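Local coordinates for putative lipoprotein (PDB 3QNK), which probably binds glycans or other nutrients at the outer membrane of Bacteroides fragilis, as a SusD-like partner of a TonB-dependent transporter, at residues B[42-47]-B[466-470]; B[61-66]-B[489-495]; B[124-128]-B[497-501]. All coordinates share one frame; numbering follows the deposited sequence.

Contact 1. Residues B[42-47]-B[466-470]; sequences RSDNSV and TQTTL
Asp44 and Thr466 meet at an oblique angle, the carboxylate of one lying against the methyl of the other: Asp44 OD2 is 3.3 Å from Thr466 CG2, and no hydrogen bond joins the two residues directly. Thr466 turns its hydroxyl between its backbone N and carbonyl carbon (chi1 61°), which leaves CG2 to face the acid while OG1 bonds to Ile462 O. The charge of Asp44 is met by Arg453, at the start of helix 453-460. Gln467 folds back at chi2 (-67°), bringing its amide up to the backbone of Arg42 and Ser43. Gln467 OE1 accepts from a water at 2.7 Å, which also bonds to Thr466 OG1 and, weakly, to Asp44 N. Gln467 NE2 lies 3.4 Å from Arg42 O, badly aligned for a hydrogen bond, and is spent instead on Asn62 OD1. Val47 and Leu470 run antiparallel alongside one another, with Val47 CG2 and Leu470 CD1 4.0 Å apart. A type I turn from Ser43 to Ser46, with Ser43 OG accepting from Asn45 N at 3.2 Å, presents Asp44. The whole is a buried seam between an N-terminal ST turn and the inverse gamma turn, centred on Gln467, that leads from helix 463-466 into strand 469-475.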
ATOM      1  N   ARG B  42     -13.393  -8.592 -14.743  1.00 41.70           N
ATOM      2  CA  ARG B  42     -12.631  -8.212 -15.944  1.00 40.89           C
ATOM      3  C   ARG B  42     -12.656  -9.398 -16.896  1.00 42.33           C
ATOM      4  O   ARG B  42     -11.797  -9.520 -17.751  1.00 45.07           O
ATOM      5  CB  ARG B  42     -11.203  -7.690 -15.622  1.00 39.51           C
ATOM      6  CG  ARG B  42     -11.289  -6.439 -14.757  1.00 36.38           C
ATOM      7  CD  ARG B  42     -10.030  -5.666 -14.589  1.00 29.95           C
ATOM      8  NE  ARG B  42      -9.269  -6.124 -13.437  1.00 43.95           N
ATOM      9  CZ  ARG B  42      -8.928  -5.385 -12.381  1.00 53.68           C
ATOM     10  NH1 ARG B  42      -9.248  -4.100 -12.328  1.00 23.92           N
ATOM     11  NH2 ARG B  42      -8.239  -5.924 -11.383  1.00 46.24           N
ATOM     12  N   SER B  43     -13.692 -10.242 -16.767  1.00 36.58           N
ATOM     13  CA  SER B  43     -13.923 -11.462 -17.546  1.00 37.10           C
ATOM     14  C   SER B  43     -15.389 -11.554 -17.989  1.00 44.08           C
ATOM     15  O   SER B  43     -16.265 -10.901 -17.414  1.00 42.22           O
ATOM     16  CB  SER B  43     -13.542 -12.706 -16.732  1.00 39.08           C
ATOM     17  OG  SER B  43     -14.623 -13.161 -15.941  1.00 41.75           O
ATOM     18  N   ASP B  44     -15.665 -12.436 -18.957  1.00 43.72           N
ATOM     19  CA  ASP B  44     -17.012 -12.606 -19.511  1.00 43.16           C
ATOM     20  C   ASP B  44     -18.006 -13.268 -18.512  1.00 48.72           C
ATOM     21  O   ASP B  44     -19.176 -13.437 -18.867  1.00 47.97           O
ATOM     22  CB  ASP B  44     -16.941 -13.397 -20.817  1.00 43.16           C
ATOM     23  CG  ASP B  44     -16.371 -14.796 -20.714  1.00 51.67           C
ATOM     24  OD1 ASP B  44     -15.558 -15.047 -19.773  1.00 53.70           O
ATOM     25  OD2 ASP B  44     -16.687 -15.627 -21.603  1.00 49.96           O
ATOM     26  N   ASN B  45     -17.561 -13.586 -17.261  1.00 44.74           N
ATOM     27  CA  ASN B  45     -18.437 -14.183 -16.246  1.00 44.19           C
ATOM     28  C   ASN B  45     -19.213 -13.149 -15.452  1.00 50.04           C
ATOM     29  O   ASN B  45     -20.235 -13.495 -14.841  1.00 50.67           O
ATOM     30  CB  ASN B  45     -17.646 -15.039 -15.265  1.00 41.06           C
ATOM     31  CG  ASN B  45     -17.323 -16.402 -15.786  1.00 48.64           C
ATOM     32  OD1 ASN B  45     -17.701 -16.786 -16.897  1.00 39.76           O
ATOM     33  ND2 ASN B  45     -16.603 -17.153 -14.999  1.00 37.75           N
ATOM     34  N   SER B  46     -18.710 -11.890 -15.404  1.00 45.25           N
ATOM     35  CA  SER B  46     -19.338 -10.892 -14.565  1.00 43.72           C
ATOM     36  C   SER B  46     -19.217  -9.483 -15.090  1.00 47.79           C
ATOM     37  O   SER B  46     -18.187  -9.120 -15.655  1.00 47.90           O
ATOM     38  CB  SER B  46     -18.725 -10.944 -13.160  1.00 43.38           C
ATOM     39  OG  SER B  46     -19.298  -9.997 -12.273  1.00 54.70           O
ATOM     40  N   VAL B  47     -20.281  -8.678 -14.848  1.00 42.99           N
ATOM     41  CA  VAL B  47     -20.357  -7.229 -15.025  1.00 42.56           C
ATOM     42  C   VAL B  47     -20.648  -6.698 -13.616  1.00 48.52           C
ATOM     43  O   VAL B  47     -21.728  -6.965 -13.079  1.00 49.93           O
ATOM     44  CB  VAL B  47     -21.397  -6.747 -16.083  1.00 46.18           C
ATOM     45  CG1 VAL B  47     -21.503  -5.220 -16.098  1.00 44.62           C
ATOM     46  CG2 VAL B  47     -21.099  -7.296 -17.486  1.00 45.93           C
ATOM     47  N   THR B 466     -14.321 -13.383 -25.865  1.00 44.14           N
ATOM     48  CA  THR B 466     -14.999 -13.194 -24.589  1.00 42.00           C
ATOM     49  C   THR B 466     -15.184 -11.724 -24.198  1.00 45.85           C
ATOM     50  O   THR B 466     -16.227 -11.378 -23.642  1.00 44.16           O
ATOM     51  CB  THR B 466     -14.248 -13.955 -23.491  1.00 48.64           C
ATOM     52  OG1 THR B 466     -12.924 -13.444 -23.370  1.00 52.45           O
ATOM     53  CG2 THR B 466     -14.196 -15.451 -23.748  1.00 37.98           C
ATOM     54  N   GLN B 467     -14.194 -10.845 -24.479  1.00 44.14           N
ATOM     55  CA  GLN B 467     -14.312  -9.432 -24.112  1.00 41.68           C
ATOM     56  C   GLN B 467     -15.009  -8.674 -25.243  1.00 48.91           C
ATOM     57  O   GLN B 467     -14.362  -7.977 -26.039  1.00 51.11           O
ATOM     58  CB  GLN B 467     -12.936  -8.840 -23.752  1.00 42.01           C
ATOM     59  CG  GLN B 467     -12.294  -9.427 -22.487  1.00 34.85           C
ATOM     60  CD  GLN B 467     -13.053  -9.069 -21.228  1.00 51.03           C
ATOM     61  OE1 GLN B 467     -13.919  -9.823 -20.769  1.00 48.98           O
ATOM     62  NE2 GLN B 467     -12.722  -7.946 -20.611  1.00 34.03           N
ATOM     63  N   THR B 468     -16.346  -8.857 -25.330  1.00 45.45           N
ATOM     64  CA  THR B 468     -17.227  -8.240 -26.326  1.00 46.22           C
ATOM     65  C   THR B 468     -18.422  -7.584 -25.647  1.00 50.81           C
ATOM     66  O   THR B 468     -18.293  -7.089 -24.535  1.00 51.20           O
ATOM     67  CB  THR B 468     -17.720  -9.280 -27.351  1.00 59.17           C
ATOM     68  OG1 THR B 468     -18.185 -10.440 -26.668  1.00 57.21           O
ATOM     69  CG2 THR B 468     -16.679  -9.654 -28.349  1.00 65.95           C
ATOM     70  N   THR B 469     -19.591  -7.572 -26.331  1.00 45.88           N
ATOM     71  CA  THR B 469     -20.815  -7.050 -25.766  1.00 44.99           C
ATOM     72  C   THR B 469     -21.408  -8.149 -24.911  1.00 50.44           C
ATOM     73  O   THR B 469     -21.676  -9.249 -25.414  1.00 53.02           O
ATOM     74  CB  THR B 469     -21.752  -6.535 -26.842  1.00 41.84           C
ATOM     75  OG1 THR B 469     -21.110  -5.453 -27.508  1.00 47.58           O
ATOM     76  CG2 THR B 469     -23.077  -6.048 -26.271  1.00 37.19           C
ATOM     77  N   LEU B 470     -21.563  -7.855 -23.613  1.00 44.60           N
ATOM     78  CA  LEU B 470     -22.105  -8.769 -22.616  1.00 42.49           C
ATOM     79  C   LEU B 470     -23.527  -8.349 -22.309  1.00 48.18           C
ATOM     80  O   LEU B 470     -23.893  -7.194 -22.504  1.00 46.40           O
ATOM     81  CB  LEU B 470     -21.233  -8.841 -21.362  1.00 40.61           C
ATOM     82  CG  LEU B 470     -19.777  -9.240 -21.591  1.00 43.33           C
ATOM     83  CD1 LEU B 470     -19.004  -9.067 -20.340  1.00 43.05           C
ATOM     84  CD2 LEU B 470     -19.644 -10.703 -22.079  1.00 48.15           C
TER
HETATM   85  O   HOH W   1     -13.069 -12.419 -20.474  1.00 50.50           O

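Contact 2. Residues B[61-66]-B[489-495]; sequences FNYDMV and RTWNDRL
Asp64 reaches across to the 489-495 segment with CG anti to its backbone N (chi1 -177°), and its atoms meet a succession of neighbours. CB packs against the methyls Thr490 CG2 and Leu495 CD1. CG and OD2 lie over Asn492 CB, Asp64 OD2 being 3.2 Å from it. At the tip, Asp64 OD1 takes two nitrogens of Arg494 side-on: NE, at 2.7 Å, arrives on the syn lone pair, whereas NH2, at 2.9 Å, comes from above the carboxylate plane, because the carboxylate stands almost perpendicular (88°) to the guanidinium, in whose plane OD1 lies. Arg494 is set up by an Asx turn, Asn492 OD1 accepting from Arg494 N, at the entry to a 3-10 segment that begins at 493; its NH1 bonds to Gly516 O near the C terminus. Beside this salt bridge, Phe61 CE2 touches Leu495 CB at 3.6 Å, and Leu495 CD1 sits over one face of the ring. At the other end the amide of Asn62 stacks on the guanidinium of Arg489, planes 7° apart, while Asn62 OD1 accepts from Gln467 NE2 and Arg489 NE pairs with Asp487. Thr490 N bonds to Asn62 O at 3.1 Å, and a water joins Phe61 O to Thr490 O.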
ATOM      1  N   PHE B  61      -9.495  -2.111 -18.023  1.00 38.38           N
ATOM      2  CA  PHE B  61      -9.096  -3.306 -18.802  1.00 36.97           C
ATOM      3  C   PHE B  61     -10.171  -3.672 -19.808  1.00 45.09           C
ATOM      4  O   PHE B  61      -9.894  -3.955 -20.974  1.00 46.77           O
ATOM      5  CB  PHE B  61      -8.824  -4.517 -17.863  1.00 36.96           C
ATOM      6  CG  PHE B  61      -8.577  -5.853 -18.533  1.00 37.02           C
ATOM      7  CD1 PHE B  61      -9.641  -6.701 -18.857  1.00 39.40           C
ATOM      8  CD2 PHE B  61      -7.282  -6.283 -18.816  1.00 36.63           C
ATOM      9  CE1 PHE B  61      -9.416  -7.926 -19.515  1.00 37.60           C
ATOM     10  CE2 PHE B  61      -7.061  -7.526 -19.442  1.00 37.63           C
ATOM     11  CZ  PHE B  61      -8.132  -8.312 -19.828  1.00 34.28           C
ATOM     12  N   ASN B  62     -11.406  -3.682 -19.340  1.00 43.38           N
ATOM     13  CA  ASN B  62     -12.568  -4.069 -20.121  1.00 43.52           C
ATOM     14  C   ASN B  62     -12.748  -3.255 -21.419  1.00 45.33           C
ATOM     15  O   ASN B  62     -13.452  -3.700 -22.312  1.00 45.51           O
ATOM     16  CB  ASN B  62     -13.805  -3.957 -19.252  1.00 45.62           C
ATOM     17  CG  ASN B  62     -13.899  -5.041 -18.207  1.00 52.73           C
ATOM     18  OD1 ASN B  62     -13.446  -6.156 -18.397  1.00 46.75           O
ATOM     19  ND2 ASN B  62     -14.558  -4.759 -17.109  1.00 48.68           N
ATOM     20  N   TYR B  63     -12.088  -2.108 -21.539  1.00 40.34           N
ATOM     21  CA  TYR B  63     -12.198  -1.251 -22.725  1.00 39.31           C
ATOM     22  C   TYR B  63     -10.800  -0.972 -23.328  1.00 44.36           C
ATOM     23  O   TYR B  63     -10.669  -0.062 -24.120  1.00 45.80           O
ATOM     24  CB  TYR B  63     -12.931   0.067 -22.370  1.00 38.52           C
ATOM     25  CG  TYR B  63     -14.116  -0.125 -21.446  1.00 37.93           C
ATOM     26  CD1 TYR B  63     -15.340  -0.604 -21.931  1.00 38.87           C
ATOM     27  CD2 TYR B  63     -13.985   0.046 -20.064  1.00 37.74           C
ATOM     28  CE1 TYR B  63     -16.426  -0.833 -21.069  1.00 35.56           C
ATOM     29  CE2 TYR B  63     -15.055  -0.222 -19.191  1.00 37.31           C
ATOM     30  CZ  TYR B  63     -16.274  -0.631 -19.703  1.00 39.05           C
ATOM     31  OH  TYR B  63     -17.308  -0.837 -18.841  1.00 46.26           O
ATOM     32  N   ASP B  64      -9.779  -1.775 -22.975  1.00 41.56           N
ATOM     33  CA  ASP B  64      -8.386  -1.656 -23.410  1.00 42.36           C
ATOM     34  C   ASP B  64      -7.909  -0.204 -23.148  1.00 46.79           C
ATOM     35  O   ASP B  64      -7.408   0.477 -24.045  1.00 45.12           O
ATOM     36  CB  ASP B  64      -8.192  -2.093 -24.888  1.00 44.75           C
ATOM     37  CG  ASP B  64      -6.742  -2.058 -25.365  1.00 57.44           C
ATOM     38  OD1 ASP B  64      -5.839  -2.384 -24.555  1.00 60.42           O
ATOM     39  OD2 ASP B  64      -6.507  -1.679 -26.541  1.00 55.90           O
HETATM   40  N   MSE B  65      -8.136   0.284 -21.916  1.00 42.95           N
HETATM   41  CA  MSE B  65      -7.806   1.675 -21.610  1.00 41.10           C
HETATM   42  C   MSE B  65      -6.795   1.807 -20.513  1.00 46.55           C
HETATM   43  O   MSE B  65      -6.452   2.935 -20.156  1.00 46.80           O
HETATM   44  CB  MSE B  65      -9.059   2.483 -21.334  1.00 42.36           C
HETATM   45  CG  MSE B  65      -9.644   2.972 -22.640  1.00 48.01           C
HETATM   46 SE   MSE B  65     -11.353   3.811 -22.723  0.75 55.38          SE
HETATM   47  CE  MSE B  65     -11.929   3.768 -20.757  1.00 52.69           C
ATOM     48  N   VAL B  66      -6.211   0.664 -20.069  1.00 43.29           N
ATOM     49  CA  VAL B  66      -5.097   0.634 -19.113  1.00 42.27           C
ATOM     50  C   VAL B  66      -3.818   1.151 -19.837  1.00 51.19           C
ATOM     51  O   VAL B  66      -3.744   1.113 -21.079  1.00 52.25           O
ATOM     52  CB  VAL B  66      -4.861  -0.781 -18.523  1.00 42.73           C
ATOM     53  CG1 VAL B  66      -6.014  -1.196 -17.613  1.00 42.17           C
ATOM     54  CG2 VAL B  66      -4.615  -1.802 -19.621  1.00 40.94           C
ATOM     55  N   ARG B 489     -17.596  -4.143 -24.156  1.00 42.29           N
ATOM     56  CA  ARG B 489     -16.148  -4.335 -23.997  1.00 40.82           C
ATOM     57  C   ARG B 489     -15.423  -4.452 -25.348  1.00 43.68           C
ATOM     58  O   ARG B 489     -16.044  -4.701 -26.402  1.00 40.48           O
ATOM     59  CB  ARG B 489     -15.849  -5.584 -23.138  1.00 33.62           C
ATOM     60  CG  ARG B 489     -16.333  -5.422 -21.724  1.00 35.16           C
ATOM     61  CD  ARG B 489     -16.003  -6.580 -20.839  1.00 44.14           C
ATOM     62  NE  ARG B 489     -16.635  -6.397 -19.531  1.00 47.25           N
ATOM     63  CZ  ARG B 489     -16.606  -7.294 -18.555  1.00 53.48           C
ATOM     64  NH1 ARG B 489     -15.966  -8.440 -18.719  1.00 49.79           N
ATOM     65  NH2 ARG B 489     -17.252  -7.071 -17.425  1.00 45.12           N
ATOM     66  N   THR B 490     -14.091  -4.357 -25.283  1.00 41.26           N
ATOM     67  CA  THR B 490     -13.260  -4.563 -26.450  1.00 41.73           C
ATOM     68  C   THR B 490     -12.019  -5.304 -26.017  1.00 47.00           C
ATOM     69  O   THR B 490     -11.823  -5.529 -24.827  1.00 45.68           O
ATOM     70  CB  THR B 490     -12.976  -3.283 -27.245  1.00 48.13           C
ATOM     71  OG1 THR B 490     -12.531  -3.679 -28.560  1.00 45.52           O
ATOM     72  CG2 THR B 490     -11.974  -2.338 -26.543  1.00 43.40           C
ATOM     73  N   TRP B 491     -11.182  -5.689 -27.009  1.00 44.49           N
ATOM     74  CA  TRP B 491      -9.959  -6.452 -26.799  1.00 42.42           C
ATOM     75  C   TRP B 491      -8.783  -5.920 -27.626  1.00 47.40           C
ATOM     76  O   TRP B 491      -8.961  -5.309 -28.689  1.00 49.75           O
ATOM     77  CB  TRP B 491     -10.224  -7.927 -27.174  1.00 40.24           C
ATOM     78  CG  TRP B 491      -9.032  -8.805 -26.928  1.00 41.29           C
ATOM     79  CD1 TRP B 491      -8.067  -9.154 -27.831  1.00 44.16           C
ATOM     80  CD2 TRP B 491      -8.573  -9.269 -25.649  1.00 40.44           C
ATOM     81  NE1 TRP B 491      -7.047  -9.814 -27.202  1.00 42.98           N
ATOM     82  CE2 TRP B 491      -7.328  -9.895 -25.857  1.00 43.96           C
ATOM     83  CE3 TRP B 491      -9.088  -9.195 -24.337  1.00 41.06           C
ATOM     84  CZ2 TRP B 491      -6.595 -10.462 -24.806  1.00 42.88           C
ATOM     85  CZ3 TRP B 491      -8.395  -9.816 -23.308  1.00 41.79           C
ATOM     86  CH2 TRP B 491      -7.169 -10.449 -23.550  1.00 42.66           C
ATOM     87  N   ASN B 492      -7.582  -6.155 -27.115  1.00 41.99           N
ATOM     88  CA  ASN B 492      -6.282  -5.972 -27.755  1.00 42.04           C
ATOM     89  C   ASN B 492      -5.347  -7.039 -27.182  1.00 47.05           C
ATOM     90  O   ASN B 492      -5.351  -7.254 -25.971  1.00 45.73           O
ATOM     91  CB  ASN B 492      -5.715  -4.589 -27.594  1.00 37.34           C
ATOM     92  CG  ASN B 492      -4.464  -4.416 -28.407  1.00 54.42           C
ATOM     93  OD1 ASN B 492      -3.382  -4.842 -28.010  1.00 51.43           O
ATOM     94  ND2 ASN B 492      -4.597  -3.883 -29.616  1.00 45.43           N
ATOM     95  N   ASP B 493      -4.555  -7.695 -28.041  1.00 43.65           N
ATOM     96  CA  ASP B 493      -3.685  -8.784 -27.613  1.00 41.81           C
ATOM     97  C   ASP B 493      -2.668  -8.388 -26.525  1.00 45.34           C
ATOM     98  O   ASP B 493      -2.234  -9.275 -25.793  1.00 44.73           O
ATOM     99  CB  ASP B 493      -3.006  -9.412 -28.817  1.00 43.00           C
ATOM    100  CG  ASP B 493      -3.941 -10.256 -29.687  1.00 51.82           C
ATOM    101  OD1 ASP B 493      -5.051 -10.634 -29.203  1.00 48.11           O
ATOM    102  OD2 ASP B 493      -3.533 -10.619 -30.807  1.00 61.70           O
ATOM    103  N   ARG B 494      -2.385  -7.079 -26.318  1.00 39.77           N
ATOM    104  CA  ARG B 494      -1.471  -6.637 -25.255  1.00 38.62           C
ATOM    105  C   ARG B 494      -2.035  -6.972 -23.878  1.00 45.51           C
ATOM    106  O   ARG B 494      -1.260  -7.087 -22.924  1.00 48.24           O
ATOM    107  CB  ARG B 494      -1.173  -5.118 -25.349  1.00 36.86           C
ATOM    108  CG  ARG B 494      -2.364  -4.221 -25.017  1.00 38.03           C
ATOM    109  CD  ARG B 494      -2.030  -2.775 -25.119  1.00 36.69           C
ATOM    110  NE  ARG B 494      -3.161  -1.988 -24.660  1.00 41.11           N
ATOM    111  CZ  ARG B 494      -3.100  -0.712 -24.300  1.00 55.55           C
ATOM    112  NH1 ARG B 494      -1.940  -0.066 -24.306  1.00 41.88           N
ATOM    113  NH2 ARG B 494      -4.192  -0.080 -23.903  1.00 40.50           N
ATOM    114  N   LEU B 495      -3.383  -7.123 -23.777  1.00 41.29           N
ATOM    115  CA  LEU B 495      -4.129  -7.456 -22.556  1.00 39.19           C
ATOM    116  C   LEU B 495      -3.881  -8.897 -22.091  1.00 44.85           C
ATOM    117  O   LEU B 495      -4.405  -9.307 -21.043  1.00 45.14           O
ATOM    118  CB  LEU B 495      -5.626  -7.209 -22.743  1.00 37.78           C
ATOM    119  CG  LEU B 495      -6.093  -5.767 -23.034  1.00 40.42           C
ATOM    120  CD1 LEU B 495      -7.569  -5.755 -23.296  1.00 40.37           C
ATOM    121  CD2 LEU B 495      -5.769  -4.788 -21.872  1.00 34.61           C
TER
HETATM  122  O   HOH W   2     -10.739  -6.412 -22.267  1.00 38.77           O

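Contact 3. Residues B[124-128]-B[497-501]; sequences KRYGG and LTPVP. With PO4 (phosphate ion), chain F.
The C-terminal end of helix 101-126, within the N-terminal part of this SusD-family fold, meets the loop between strand 480-488 and helix 502-507. Arg125 O, in the last turn of the helix, accepts from Thr498 N in a nearly linear bond (2.8 Å, N-H...O angle 172°), with the donor above the carbonyl plane. Thr498 OG1 adds a weak bond to the same oxygen, at 3.4 Å. With OG1 on the carbonyl oxygen (chi1 -62°), Thr498 CG2 stands anti to the backbone N, which sets it 3.7 Å from Tyr126 CE1. The tyrosine ring sends its edge to the loop: Pro499 O lies near the ring plane, 3.3 Å from Tyr126 CE1, and Val500 CG2 and the Pro501 ring approach the same side. The phenol oxygen is held outside the contact, bonding to Asp73 OD2 and Trp77 N. Leu497 CD2 rests against the chain as it leaves the helix, 3.7 Å from Gly127 N. Gly127, with positive phi, is the first residue to depart from helical geometry.

The far end of Arg125 leads away from the loop. Arg125 NH1 and NH2 both bond to O1 of a phosphate, each at 3.2 Å, and the ion probably came from the crystallisation liquor; the same guanidinium forms salt bridges with Glu121 and Asp74. Arg125 thus divides its roles, its carbonyl fastening the loop while its positive end, shared between two acids and an anion, would be expected to stay protonated.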
ATOM      1  N   LYS B 124       1.533 -14.878 -13.168  1.00 44.23           N
ATOM      2  CA  LYS B 124       0.265 -15.052 -13.904  1.00 42.17           C
ATOM      3  C   LYS B 124      -0.264 -13.691 -14.470  1.00 47.37           C
ATOM      4  O   LYS B 124      -1.043 -13.695 -15.412  1.00 48.96           O
ATOM      5  CB  LYS B 124      -0.811 -15.801 -13.078  1.00 41.36           C
ATOM      6  CG  LYS B 124      -1.301 -15.085 -11.824  1.00 50.34           C
ATOM      7  CD  LYS B 124      -2.560 -15.754 -11.236  1.00 46.88           C
ATOM      8  CE  LYS B 124      -2.312 -16.903 -10.286  1.00 50.11           C
ATOM      9  NZ  LYS B 124      -3.474 -17.856 -10.265  1.00 70.60           N
ATOM     10  N   ARG B 125       0.228 -12.560 -13.965  1.00 42.82           N
ATOM     11  CA  ARG B 125      -0.187 -11.219 -14.347  1.00 41.69           C
ATOM     12  C   ARG B 125       0.779 -10.561 -15.310  1.00 48.27           C
ATOM     13  O   ARG B 125       0.400 -10.265 -16.443  1.00 48.34           O
ATOM     14  CB  ARG B 125      -0.346 -10.327 -13.095  1.00 39.91           C
ATOM     15  CG  ARG B 125      -1.550 -10.651 -12.231  1.00 51.13           C
ATOM     16  CD  ARG B 125      -1.523  -9.803 -10.988  1.00 62.41           C
ATOM     17  NE  ARG B 125      -2.831  -9.240 -10.628  1.00 69.35           N
ATOM     18  CZ  ARG B 125      -3.701  -9.845  -9.827  1.00 74.44           C
ATOM     19  NH1 ARG B 125      -3.436 -11.044  -9.340  1.00 63.77           N
ATOM     20  NH2 ARG B 125      -4.851  -9.263  -9.524  1.00 60.69           N
ATOM     21  N   TYR B 126       2.027 -10.323 -14.856  1.00 46.40           N
ATOM     22  CA  TYR B 126       3.063  -9.609 -15.614  1.00 47.23           C
ATOM     23  C   TYR B 126       3.920 -10.499 -16.544  1.00 53.43           C
ATOM     24  O   TYR B 126       4.566  -9.961 -17.444  1.00 55.77           O
ATOM     25  CB  TYR B 126       4.002  -8.870 -14.636  1.00 48.32           C
ATOM     26  CG  TYR B 126       3.285  -8.039 -13.584  1.00 47.96           C
ATOM     27  CD1 TYR B 126       2.845  -6.749 -13.866  1.00 48.95           C
ATOM     28  CD2 TYR B 126       3.066  -8.536 -12.303  1.00 48.35           C
ATOM     29  CE1 TYR B 126       2.185  -5.982 -12.905  1.00 47.34           C
ATOM     30  CE2 TYR B 126       2.422  -7.771 -11.332  1.00 48.67           C
ATOM     31  CZ  TYR B 126       1.978  -6.497 -11.640  1.00 49.72           C
ATOM     32  OH  TYR B 126       1.366  -5.734 -10.679  1.00 44.20           O
ATOM     33  N   GLY B 127       3.939 -11.814 -16.315  1.00 46.97           N
ATOM     34  CA  GLY B 127       4.753 -12.750 -17.077  1.00 46.47           C
ATOM     35  C   GLY B 127       6.077 -12.853 -16.375  1.00 52.25           C
ATOM     36  O   GLY B 127       6.107 -13.114 -15.165  1.00 55.50           O
ATOM     37  N   GLY B 128       7.163 -12.577 -17.075  1.00 46.32           N
ATOM     38  CA  GLY B 128       8.465 -12.568 -16.423  1.00 46.73           C
ATOM     39  C   GLY B 128       8.569 -11.449 -15.399  1.00 53.23           C
ATOM     40  O   GLY B 128       8.066 -10.344 -15.624  1.00 55.21           O
ATOM     41  N   LEU B 497      -1.103  -9.730 -21.024  1.00 43.79           N
ATOM     42  CA  LEU B 497      -0.184  -9.435 -19.923  1.00 42.28           C
ATOM     43  C   LEU B 497      -0.558  -8.121 -19.263  1.00 45.45           C
ATOM     44  O   LEU B 497      -1.030  -7.213 -19.946  1.00 47.47           O
ATOM     45  CB  LEU B 497       1.275  -9.392 -20.406  1.00 41.87           C
ATOM     46  CG  LEU B 497       1.968 -10.743 -20.670  1.00 45.79           C
ATOM     47  CD1 LEU B 497       3.410 -10.524 -21.062  1.00 46.43           C
ATOM     48  CD2 LEU B 497       1.905 -11.674 -19.417  1.00 44.42           C
ATOM     49  N   THR B 498      -0.363  -8.020 -17.935  1.00 40.88           N
ATOM     50  CA  THR B 498      -0.621  -6.805 -17.124  1.00 40.29           C
ATOM     51  C   THR B 498       0.547  -5.821 -17.278  1.00 43.01           C
ATOM     52  O   THR B 498       1.693  -6.275 -17.254  1.00 43.98           O
ATOM     53  CB  THR B 498      -0.854  -7.205 -15.661  1.00 43.15           C
ATOM     54  OG1 THR B 498      -2.008  -8.028 -15.644  1.00 53.81           O
ATOM     55  CG2 THR B 498      -1.075  -6.003 -14.726  1.00 32.65           C
ATOM     56  N   PRO B 499       0.334  -4.493 -17.460  1.00 39.84           N
ATOM     57  CA  PRO B 499       1.510  -3.595 -17.593  1.00 39.99           C
ATOM     58  C   PRO B 499       2.294  -3.499 -16.292  1.00 47.41           C
ATOM     59  O   PRO B 499       1.731  -3.621 -15.193  1.00 47.85           O
ATOM     60  CB  PRO B 499       0.909  -2.232 -17.969  1.00 40.22           C
ATOM     61  CG  PRO B 499      -0.497  -2.291 -17.658  1.00 42.27           C
ATOM     62  CD  PRO B 499      -0.933  -3.721 -17.487  1.00 39.14           C
ATOM     63  N   VAL B 500       3.604  -3.371 -16.423  1.00 44.93           N
ATOM     64  CA  VAL B 500       4.462  -3.134 -15.272  1.00 45.43           C
ATOM     65  C   VAL B 500       4.226  -1.648 -14.939  1.00 49.90           C
ATOM     66  O   VAL B 500       4.209  -0.820 -15.867  1.00 47.73           O
ATOM     67  CB  VAL B 500       5.954  -3.486 -15.551  1.00 49.08           C
ATOM     68  CG1 VAL B 500       6.864  -3.034 -14.412  1.00 49.43           C
ATOM     69  CG2 VAL B 500       6.137  -4.977 -15.841  1.00 48.08           C
ATOM     70  N   PRO B 501       3.978  -1.281 -13.664  1.00 48.64           N
ATOM     71  CA  PRO B 501       3.756   0.145 -13.331  1.00 49.53           C
ATOM     72  C   PRO B 501       4.867   1.062 -13.865  1.00 54.01           C
ATOM     73  O   PRO B 501       6.039   0.730 -13.763  1.00 54.15           O
ATOM     74  CB  PRO B 501       3.720   0.123 -11.809  1.00 50.79           C
ATOM     75  CG  PRO B 501       3.209  -1.211 -11.504  1.00 53.69           C
ATOM     76  CD  PRO B 501       3.893  -2.114 -12.459  1.00 49.33           C
TER
HETATM   77  P   PO4 F 601      -5.288 -11.268  -5.313  1.00107.86           P
HETATM   78  O1  PO4 F 601      -5.418 -10.932  -6.886  1.00113.93           O
HETATM   79  O2  PO4 F 601      -4.506 -10.084  -4.503  1.00111.07           O
HETATM   80  O3  PO4 F 601      -6.719 -11.788  -4.730  1.00112.31           O
HETATM   81  O4  PO4 F 601      -4.384 -12.552  -5.143  1.00115.80           O

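In the fold
Followed from the N terminus, the chain supplies the first partners in order: 42-47, the loop 61-66, then 124-128 at the end of helix 101-126. Their partners 466-470, 489-495 and 497-501 return in the same order near the C terminus, so all three closures cross and none encloses another. Each spans more than 360 residues and ties the N-terminal helical part to the C-terminal part of the SusD-family chain. Contacts 1 and 2, centres about 11 Å apart, touch through Arg489, which bonds to Ser46 O and more weakly to Ser43 O, and through Arg42 packed on Phe61 and Asn62. Contact 3, its centre about 14 Å from that of contact 2, follows it along the sequence.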